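Local coordinates for ABC transporter substrate-binding protein (Rhizobium radiobacter, PDB 6TFS) that binds glucopinic acid, an opine, in its closed cleft, as the solute-binding protein that probably delivers it to an ABC transporter for uptake, at the N7T site. Coordinates in Å, arbitrary orientation; residue numbers count along the deposited sequence, not the author numbering.

The N7T site. Residues 24-26, 29, 226, 249, 251, 284, 339, 341-342, 345, 367, 371, 384-386, 388, 460. With N7T ((2~{S})-2-[[(3~{S},4~{R},5~{R})-3,4,5,6-tetrakis(oxidanyl)-2-oxidanylidene-hexyl]amino]pentanedioic acid), chain B.
The ligand site of this family 5 solute-binding protein is a deep interlobe cleft that buries nearly all of glucopinic acid (N7T), 487 of its 509 Å². The opine lies stretched out, its glutamate part at one end and its sugar-derived chain at the other. At the glutamate end, the guanidinium of Arg388, on a chain bent at chi2 (-59°), meets the side-chain carboxylate edge to edge: NH2 makes a salt bridge with N7T OE1 at 2.8 Å, while NH1 faces N7T OE2. Arginine suits this place because two parallel N-H groups match two carboxylate oxygens. Tyr384, a hydroxyl on a rigid ring, also donates to N7T OE1 (OH to OE1 2.6 Å), and Arg29, its NE held by the Thr24 carbonyl, adds a looser salt bridge to N7T OE2. The alpha-carboxylate is met by imidazole and backbone N-H donors, and may favour charged histidines. Histidine offers an N-H at the tip of a flat ring: His367 NE2 meets N7T O (2.8 Å) in the ring plane, where Thr26 N also donates, and His371 NE2 likewise reaches N7T OXT. A water over the centre of the Tyr384 ring links N7T OXT to Gly385. Glutamate's two oxygens serve two groups: Glu249 OE2, 2.8 Å from N7T N and met from above its carboxylate plane, shares the amine with Thr26 OG1 and would favour its protonation, while OE1 accepts from hydroxyl N7T OAR at 3.0 Å. Asparagine both accepts and donates: Asn251 OD1 takes hydroxyl N7T OAS on an in-plane lone pair (2.7 Å), its ND2 tied to Asn460 OD1. Arg284 NH1 extends to the terminal hydroxyl N7T OAN (2.8 Å); its NH2 is fixed in plane by the Gly341 carbonyl. Leu339 CD2 packs on N7T CAH at 3.8 Å, an apolar flank. Strands 248-255, 381-386 and 454-467, the loop carrying Arg388, the starts of helices 26-35, 340-353 and 367-374, and the end of helix 277-284 meet in the cleft.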
# COMPACT_ATOMS: atom_id res chain seq x y z
N THR A 24 7.52 0.23 -1.51
CA THR A 24 6.37 -0.68 -1.45
C THR A 24 5.95 -1.05 -0.03
O THR A 24 4.75 -1.12 0.25
CB THR A 24 6.65 -1.93 -2.30
OG1 THR A 24 6.93 -1.50 -3.64
CG2 THR A 24 5.47 -2.92 -2.32
N THR A 25 6.91 -1.34 0.85
CA THR A 25 6.59 -1.67 2.24
C THR A 25 5.95 -0.44 2.90
O THR A 25 6.27 0.70 2.52
CB THR A 25 7.83 -2.14 3.04
OG1 THR A 25 8.73 -1.04 3.20
CG2 THR A 25 8.54 -3.35 2.40
N THR A 26 5.07 -0.66 3.89
CA THR A 26 4.43 0.42 4.63
C THR A 26 5.47 1.43 5.13
O THR A 26 5.28 2.63 4.95
CB THR A 26 3.55 -0.11 5.77
OG1 THR A 26 2.41 -0.73 5.19
CG2 THR A 26 3.11 1.00 6.75
N ARG A 29 6.98 3.55 2.22
CA ARG A 29 5.89 4.43 1.75
C ARG A 29 5.63 5.57 2.72
O ARG A 29 5.35 6.68 2.28
CB ARG A 29 4.60 3.64 1.52
CG ARG A 29 4.66 2.65 0.36
CD ARG A 29 3.29 2.05 0.24
NE ARG A 29 3.20 0.96 -0.74
CZ ARG A 29 2.91 1.12 -2.02
NH1 ARG A 29 2.72 2.34 -2.53
NH2 ARG A 29 2.79 0.07 -2.82
N GLN A 226 -3.05 -5.37 15.15
CA GLN A 226 -4.48 -5.56 14.80
C GLN A 226 -5.32 -6.12 15.95
O GLN A 226 -6.50 -6.41 15.75
CB GLN A 226 -4.64 -6.42 13.53
CG GLN A 226 -4.04 -5.79 12.27
CD GLN A 226 -2.52 -5.82 12.22
OE1 GLN A 226 -1.88 -6.84 12.48
NE2 GLN A 226 -1.92 -4.68 11.92
N GLU A 249 -6.23 -2.21 5.10
CA GLU A 249 -5.43 -3.03 4.18
C GLU A 249 -6.00 -4.43 4.15
O GLU A 249 -6.18 -5.04 5.21
CB GLU A 249 -3.95 -3.03 4.57
CG GLU A 249 -3.29 -1.67 4.40
CD GLU A 249 -1.87 -1.66 4.92
OE1 GLU A 249 -1.69 -1.65 6.16
OE2 GLU A 249 -0.93 -1.70 4.09
N ASN A 251 -6.00 -8.42 3.53
CA ASN A 251 -5.15 -9.60 3.55
C ASN A 251 -5.83 -10.72 2.81
O ASN A 251 -7.01 -10.99 3.04
CB ASN A 251 -4.85 -10.04 4.98
CG ASN A 251 -4.28 -8.95 5.84
OD1 ASN A 251 -3.12 -8.59 5.71
ND2 ASN A 251 -5.05 -8.46 6.78
N ARG A 284 -9.55 -10.79 16.50
CA ARG A 284 -8.73 -9.58 16.50
C ARG A 284 -9.46 -8.33 17.04
O ARG A 284 -8.86 -7.53 17.74
CB ARG A 284 -8.15 -9.34 15.09
CG ARG A 284 -7.01 -10.29 14.76
CD ARG A 284 -6.43 -10.01 13.40
NE ARG A 284 -5.03 -10.43 13.38
CZ ARG A 284 -4.16 -10.13 12.43
NH1 ARG A 284 -4.54 -9.43 11.36
NH2 ARG A 284 -2.90 -10.54 12.52
N LEU A 339 6.84 -9.49 9.47
CA LEU A 339 6.10 -8.28 9.88
C LEU A 339 5.12 -8.88 10.93
O LEU A 339 4.48 -9.90 10.62
CB LEU A 339 5.31 -7.67 8.69
CG LEU A 339 4.43 -6.46 9.01
CD1 LEU A 339 5.27 -5.27 9.44
CD2 LEU A 339 3.50 -6.10 7.85
N GLY A 341 2.20 -8.46 12.38
CA GLY A 341 0.79 -8.62 12.02
C GLY A 341 0.57 -9.75 11.02
O GLY A 341 -0.36 -10.54 11.18
N LEU A 342 1.44 -9.84 9.99
CA LEU A 342 1.38 -10.91 8.99
C LEU A 342 1.77 -12.26 9.61
O LEU A 342 1.20 -13.29 9.25
CB LEU A 342 2.24 -10.60 7.74
CG LEU A 342 1.65 -9.59 6.73
CD1 LEU A 342 2.70 -9.17 5.69
CD2 LEU A 342 0.38 -10.13 6.04
N LEU A 345 -1.16 -13.44 11.79
CA LEU A 345 -2.23 -13.82 10.87
C LEU A 345 -1.97 -15.21 10.25
O LEU A 345 -2.87 -16.04 10.29
CB LEU A 345 -2.47 -12.74 9.79
CG LEU A 345 -3.61 -12.98 8.80
CD1 LEU A 345 -4.99 -13.22 9.53
CD2 LEU A 345 -3.70 -11.83 7.82
N HIS A 367 10.52 -9.25 6.48
CA HIS A 367 9.52 -8.62 5.61
C HIS A 367 10.03 -8.15 4.23
O HIS A 367 9.47 -8.58 3.21
CB HIS A 367 8.83 -7.46 6.36
CG HIS A 367 7.63 -6.90 5.66
ND1 HIS A 367 6.56 -7.70 5.33
CD2 HIS A 367 7.37 -5.63 5.29
CE1 HIS A 367 5.67 -6.89 4.79
NE2 HIS A 367 6.12 -5.63 4.74
N HIS A 371 9.40 -9.81 0.60
CA HIS A 371 8.82 -9.07 -0.53
C HIS A 371 9.51 -9.45 -1.87
O HIS A 371 8.83 -9.59 -2.89
CB HIS A 371 8.85 -7.54 -0.30
CG HIS A 371 7.59 -7.01 0.31
ND1 HIS A 371 6.51 -6.68 -0.48
CD2 HIS A 371 7.27 -6.78 1.61
CE1 HIS A 371 5.58 -6.24 0.36
NE2 HIS A 371 5.99 -6.30 1.62
N TYR A 384 -0.58 -11.87 1.60
CA TYR A 384 -0.26 -10.47 1.29
C TYR A 384 -1.33 -9.51 1.80
O TYR A 384 -2.53 -9.77 1.65
CB TYR A 384 -0.11 -10.31 -0.24
CG TYR A 384 0.78 -9.15 -0.65
CD1 TYR A 384 2.15 -9.31 -0.77
CD2 TYR A 384 0.24 -7.90 -0.93
CE1 TYR A 384 2.98 -8.25 -1.16
CE2 TYR A 384 1.05 -6.83 -1.32
CZ TYR A 384 2.42 -7.01 -1.43
OH TYR A 384 3.24 -5.97 -1.81
N GLY A 385 -0.89 -8.39 2.36
CA GLY A 385 -1.77 -7.33 2.85
C GLY A 385 -1.54 -6.04 2.10
O GLY A 385 -0.38 -5.64 1.91
N ALA A 386 -2.63 -5.39 1.62
CA ALA A 386 -2.52 -4.13 0.88
C ALA A 386 -3.84 -3.40 0.68
O ALA A 386 -4.90 -4.02 0.60
CB ALA A 386 -1.88 -4.35 -0.50
N ARG A 388 -5.07 -0.11 -2.08
CA ARG A 388 -4.67 0.63 -3.27
C ARG A 388 -5.60 1.83 -3.39
O ARG A 388 -6.53 1.92 -2.58
CB ARG A 388 -4.69 -0.26 -4.53
CG ARG A 388 -3.52 -1.28 -4.60
CD ARG A 388 -2.17 -0.59 -4.57
NE ARG A 388 -1.04 -1.52 -4.70
CZ ARG A 388 -0.26 -1.93 -3.70
NH1 ARG A 388 -0.50 -1.53 -2.46
NH2 ARG A 388 0.77 -2.73 -3.94
N ASN A 460 -7.68 -4.58 7.63
CA ASN A 460 -7.39 -3.88 8.87
C ASN A 460 -7.04 -2.44 8.68
O ASN A 460 -6.19 -2.12 7.85
CB ASN A 460 -6.27 -4.57 9.69
CG ASN A 460 -5.17 -5.24 8.89
OD1 ASN A 460 -5.15 -6.46 8.74
ND2 ASN A 460 -4.25 -4.46 8.33
OAN N7T B . -2.32 -8.42 10.09
CAM N7T B . -1.80 -8.23 8.80
CAL N7T B . -1.23 -6.83 8.73
OAT N7T B . -0.04 -6.75 9.50
CAK N7T B . -0.98 -6.40 7.27
OAS N7T B . -2.22 -6.22 6.60
CAJ N7T B . -0.17 -5.11 7.18
OAR N7T B . -0.80 -4.03 7.79
CAI N7T B . 0.08 -4.62 5.77
OAQ N7T B . -0.80 -4.65 4.88
CAH N7T B . 1.45 -3.97 5.51
N N7T B . 1.45 -3.16 4.31
CA N7T B . 2.01 -3.88 3.17
C N7T B . 3.41 -4.38 3.41
O N7T B . 4.28 -3.65 3.92
CB N7T B . 1.92 -2.98 1.95
CG N7T B . 2.25 -3.74 0.63
CD N7T B . 2.01 -2.96 -0.63
OE1 N7T B . 2.20 -3.54 -1.72
OE2 N7T B . 1.62 -1.77 -0.63
OXT N7T B . 3.70 -5.55 3.07
O HOH W 1 2.05 -7.68 2.36